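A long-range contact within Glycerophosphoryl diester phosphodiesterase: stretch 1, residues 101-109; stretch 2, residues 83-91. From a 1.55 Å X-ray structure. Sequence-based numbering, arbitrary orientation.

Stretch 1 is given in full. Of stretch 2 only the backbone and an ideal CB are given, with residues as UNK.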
# COMPACT_ATOMS: atom_id res chain seq x y z
N GLU A 101 -9.60 12.22 -20.35
CA GLU A 101 -8.87 11.26 -21.19
C GLU A 101 -9.21 9.81 -20.85
O GLU A 101 -9.44 8.98 -21.74
CB GLU A 101 -7.36 11.48 -21.07
CG GLU A 101 -6.90 12.81 -21.69
CD GLU A 101 -5.50 13.21 -21.29
OE1 GLU A 101 -4.98 12.76 -20.25
OE2 GLU A 101 -4.92 14.04 -22.00
N LEU A 102 -9.30 9.53 -19.55
CA LEU A 102 -9.66 8.19 -19.05
C LEU A 102 -11.02 7.72 -19.57
O LEU A 102 -11.25 6.54 -19.75
CB LEU A 102 -9.64 8.16 -17.53
CG LEU A 102 -8.28 8.02 -16.85
CD1 LEU A 102 -8.48 8.03 -15.33
CD2 LEU A 102 -7.51 6.75 -17.30
N GLN A 103 -11.92 8.67 -19.81
CA GLN A 103 -13.25 8.35 -20.31
C GLN A 103 -13.23 7.76 -21.70
O GLN A 103 -14.20 7.12 -22.12
CB GLN A 103 -14.16 9.58 -20.23
CG GLN A 103 -14.46 9.96 -18.80
CD GLN A 103 -14.94 8.77 -17.98
OE1 GLN A 103 -16.02 8.20 -18.25
NE2 GLN A 103 -14.13 8.36 -16.98
N ASN A 104 -12.14 7.95 -22.43
CA ASN A 104 -11.98 7.31 -23.72
C ASN A 104 -11.72 5.82 -23.65
O ASN A 104 -11.87 5.13 -24.66
CB ASN A 104 -10.84 7.98 -24.51
CG ASN A 104 -11.13 9.43 -24.85
OD1 ASN A 104 -12.28 9.79 -25.14
ND2 ASN A 104 -10.11 10.27 -24.80
N PHE A 105 -11.25 5.32 -22.52
CA PHE A 105 -11.01 3.88 -22.38
C PHE A 105 -12.25 3.14 -21.93
O PHE A 105 -13.21 3.74 -21.45
CB PHE A 105 -9.89 3.60 -21.39
CG PHE A 105 -8.58 4.20 -21.79
CD1 PHE A 105 -8.00 3.90 -23.01
CD2 PHE A 105 -7.92 5.06 -20.93
CE1 PHE A 105 -6.79 4.47 -23.38
CE2 PHE A 105 -6.70 5.62 -21.29
CZ PHE A 105 -6.14 5.32 -22.51
N ARG A 106 -12.24 1.82 -22.12
CA ARG A 106 -13.36 0.96 -21.74
C ARG A 106 -12.84 -0.17 -20.89
O ARG A 106 -11.70 -0.63 -21.04
CB ARG A 106 -14.07 0.40 -22.99
CG ARG A 106 -14.85 1.45 -23.79
CD ARG A 106 -15.79 2.25 -22.90
NE ARG A 106 -16.68 3.07 -23.72
CZ ARG A 106 -16.43 4.32 -24.13
NH1 ARG A 106 -15.32 4.96 -23.78
NH2 ARG A 106 -17.33 4.93 -24.89
N LEU A 107 -13.68 -0.60 -19.96
CA LEU A 107 -13.32 -1.64 -19.02
C LEU A 107 -13.48 -3.02 -19.62
O LEU A 107 -14.41 -3.28 -20.39
CB LEU A 107 -14.19 -1.52 -17.78
CG LEU A 107 -14.01 -0.25 -16.92
CD1 LEU A 107 -15.02 -0.21 -15.75
CD2 LEU A 107 -12.57 -0.08 -16.44
N LYS A 108 -12.61 -3.91 -19.17
CA LYS A 108 -12.60 -5.32 -19.58
C LYS A 108 -13.15 -6.16 -18.43
O LYS A 108 -12.86 -5.88 -17.28
CB LYS A 108 -11.16 -5.80 -19.86
CG LYS A 108 -10.51 -5.44 -21.18
CD LYS A 108 -9.00 -5.83 -21.12
CE LYS A 108 -8.19 -5.46 -22.38
NZ LYS A 108 -6.70 -5.22 -22.12
N ASP A 109 -13.93 -7.19 -18.75
CA ASP A 109 -14.37 -8.18 -17.75
C ASP A 109 -13.22 -9.15 -17.45
O ASP A 109 -12.16 -9.03 -18.05
CB ASP A 109 -15.67 -8.89 -18.20
CG ASP A 109 -15.47 -9.83 -19.42
OD1 ASP A 109 -14.32 -10.20 -19.73
OD2 ASP A 109 -16.50 -10.25 -19.99
N UNK A 83 -1.52 -0.33 -13.44
CA UNK A 83 -1.50 -0.15 -14.90
C UNK A 83 -2.91 -0.43 -15.43
O UNK A 83 -3.68 -1.18 -14.82
CB UNK A 83 -0.47 -1.07 -15.56
N UNK A 84 -3.23 0.17 -16.57
CA UNK A 84 -4.57 0.03 -17.18
C UNK A 84 -4.89 -1.28 -17.91
O UNK A 84 -6.05 -1.56 -18.07
CB UNK A 84 -4.76 1.17 -18.18
N UNK A 85 -3.88 -2.09 -18.30
CA UNK A 85 -4.09 -3.23 -19.22
C UNK A 85 -5.00 -4.37 -18.77
O UNK A 85 -5.75 -4.87 -19.59
CB UNK A 85 -2.72 -3.84 -19.54
N UNK A 86 -4.97 -4.79 -17.50
CA UNK A 86 -5.78 -5.93 -17.08
C UNK A 86 -7.30 -5.71 -17.18
O UNK A 86 -8.03 -6.56 -17.68
CB UNK A 86 -5.42 -6.29 -15.64
N UNK A 87 -7.81 -4.57 -16.68
CA UNK A 87 -9.25 -4.40 -16.61
C UNK A 87 -9.74 -3.24 -17.48
O UNK A 87 -10.86 -2.74 -17.28
CB UNK A 87 -9.67 -4.18 -15.16
N UNK A 88 -8.92 -2.84 -18.45
CA UNK A 88 -9.33 -1.88 -19.50
C UNK A 88 -8.57 -2.09 -20.83
O UNK A 88 -7.58 -2.82 -20.90
CB UNK A 88 -9.10 -0.45 -19.01
N UNK A 89 -9.02 -1.38 -21.87
CA UNK A 89 -8.31 -1.37 -23.15
C UNK A 89 -7.25 -0.27 -23.25
O UNK A 89 -6.79 0.05 -24.35
CB UNK A 89 -9.32 -1.21 -24.29
N UNK A 90 -6.90 0.35 -22.13
CA UNK A 90 -5.87 1.38 -22.10
C UNK A 90 -4.50 0.80 -21.79
O UNK A 90 -4.38 -0.39 -21.51
CB UNK A 90 -6.23 2.45 -21.07
N UNK A 91 -3.48 1.66 -21.87
CA UNK A 91 -2.11 1.32 -21.46
C UNK A 91 -1.55 2.48 -20.63
O UNK A 91 -1.99 3.62 -20.78
CB UNK A 91 -1.22 1.04 -22.67

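Position 83 lies out of reach of stretch 1, so the contact sets no rule there; the deposited residue is Thr-83.

Position 84 points its CA-to-CB bond toward stretch 1, yet nothing there lies within 5.5 Å of the ideal CB. The gap is bordered by CD2 of Leu-102 and the ring of Phe-105, so a long apolar side chain such as leucine, isoleucine or methionine would suit. It is Leu-84, whose CD1 reaches 3.9 Å from CE2 of Phe-105 and 4.3 Å from CD2 of Leu-102.

Positions 85 and 86 turn their CB away, and their helical phi/psi values admit many residues. What stretch 1 uses at 85 is the backbone: Lys-108 NZ donates to O of residue 85 at 2.7 Å. The residues are Glu-85 and Arg-86; the carbonyl O of Arg-86 accepts from water 1 at 2.7 Å, and the same water donates to Asp-109 O at 2.8 Å.

At 87 the CB points sideways, 4.2 Å from Lys-108 O and 5.2 Å from Leu-107 CD2, so small or branched residues, polar or not, would fit. Thr-87 is found. Its backbone O accepts from Lys-108 N at 2.8 Å.

Position 88 is extended and forms a single beta bridge with Leu-107, CA to CA 4.0 Å. Its CB leads away overall, though it touches Arg-106 O at 3.3 Å; the nearby O of residue 84 and N of residue 90 suit a short hydroxyl side chain, and alanine would also fit. Ser-88 turns its hydroxyl back into its own stretch, OG donating to Leu-84 O at 2.6 Å and accepting from the N of residue 90 at 3.1 Å, while its backbone O takes a hydrogen bond from Lys-108 NZ at 2.8 Å.

At 89 the backbone N already donates to Arg-106 O (2.9 Å), leaving Arg-106 N in need of an acceptor. A short side chain carrying one, asparagine or aspartate, could curl back to it. Asn-89 does so: OD1 accepts from Arg-106 N at 2.8 Å, nearly straight at 172°, and ND2 donates at 2.9 Å to water 2, which in turn donates to Asn-104 O.

Position 90 has the sharpest rule. Its phi/psi of -92/174 does not demand glycine, but an ideal CB would stand 3.0 Å from Phe-105 CD1, too tight. Gly-90 lets the backbone lie over the ring, its CA 3.7 Å from the centroid of the Phe-105 ring in a CH-pi contact.

Position 91 points away, and many residues would serve; it is Thr-91.

Stretch 2 (83-91) TLERTSNGT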
# COMPACT_ATOMS: atom_id res chain seq x y z
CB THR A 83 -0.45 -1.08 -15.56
OG1 THR A 83 -0.83 -2.46 -15.40
CG2 THR A 83 0.89 -0.86 -14.93
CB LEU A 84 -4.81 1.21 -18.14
CG LEU A 84 -4.93 2.59 -17.50
CD1 LEU A 84 -4.69 3.74 -18.53
CD2 LEU A 84 -6.29 2.65 -16.84
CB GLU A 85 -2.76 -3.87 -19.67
CG GLU A 85 -1.92 -3.00 -20.57
CD GLU A 85 -1.00 -2.05 -19.80
OE1 GLU A 85 -1.05 -2.03 -18.55
OE2 GLU A 85 -0.22 -1.31 -20.47
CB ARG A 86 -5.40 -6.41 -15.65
CG ARG A 86 -6.10 -7.72 -15.23
CD ARG A 86 -5.70 -8.16 -13.82
NE ARG A 86 -6.07 -7.14 -12.83
CZ ARG A 86 -7.22 -7.10 -12.16
NH1 ARG A 86 -8.13 -8.08 -12.25
NH2 ARG A 86 -7.43 -6.10 -11.33
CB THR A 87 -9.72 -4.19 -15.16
OG1 THR A 87 -9.19 -2.96 -14.68
CG2 THR A 87 -9.24 -5.34 -14.27
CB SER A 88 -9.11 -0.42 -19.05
OG SER A 88 -7.75 -0.02 -19.20
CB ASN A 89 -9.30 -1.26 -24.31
CG ASN A 89 -10.04 0.06 -24.34
OD1 ASN A 89 -9.98 0.86 -23.39
ND2 ASN A 89 -10.74 0.31 -25.45
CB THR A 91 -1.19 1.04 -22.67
OG1 THR A 91 -1.03 2.24 -23.42
CG2 THR A 91 -1.75 -0.08 -23.56
O HOH W 1 -9.73 -8.52 -16.82
O HOH W 2 -11.78 2.98 -25.82
O HOH W 3 -5.08 -2.78 -22.96
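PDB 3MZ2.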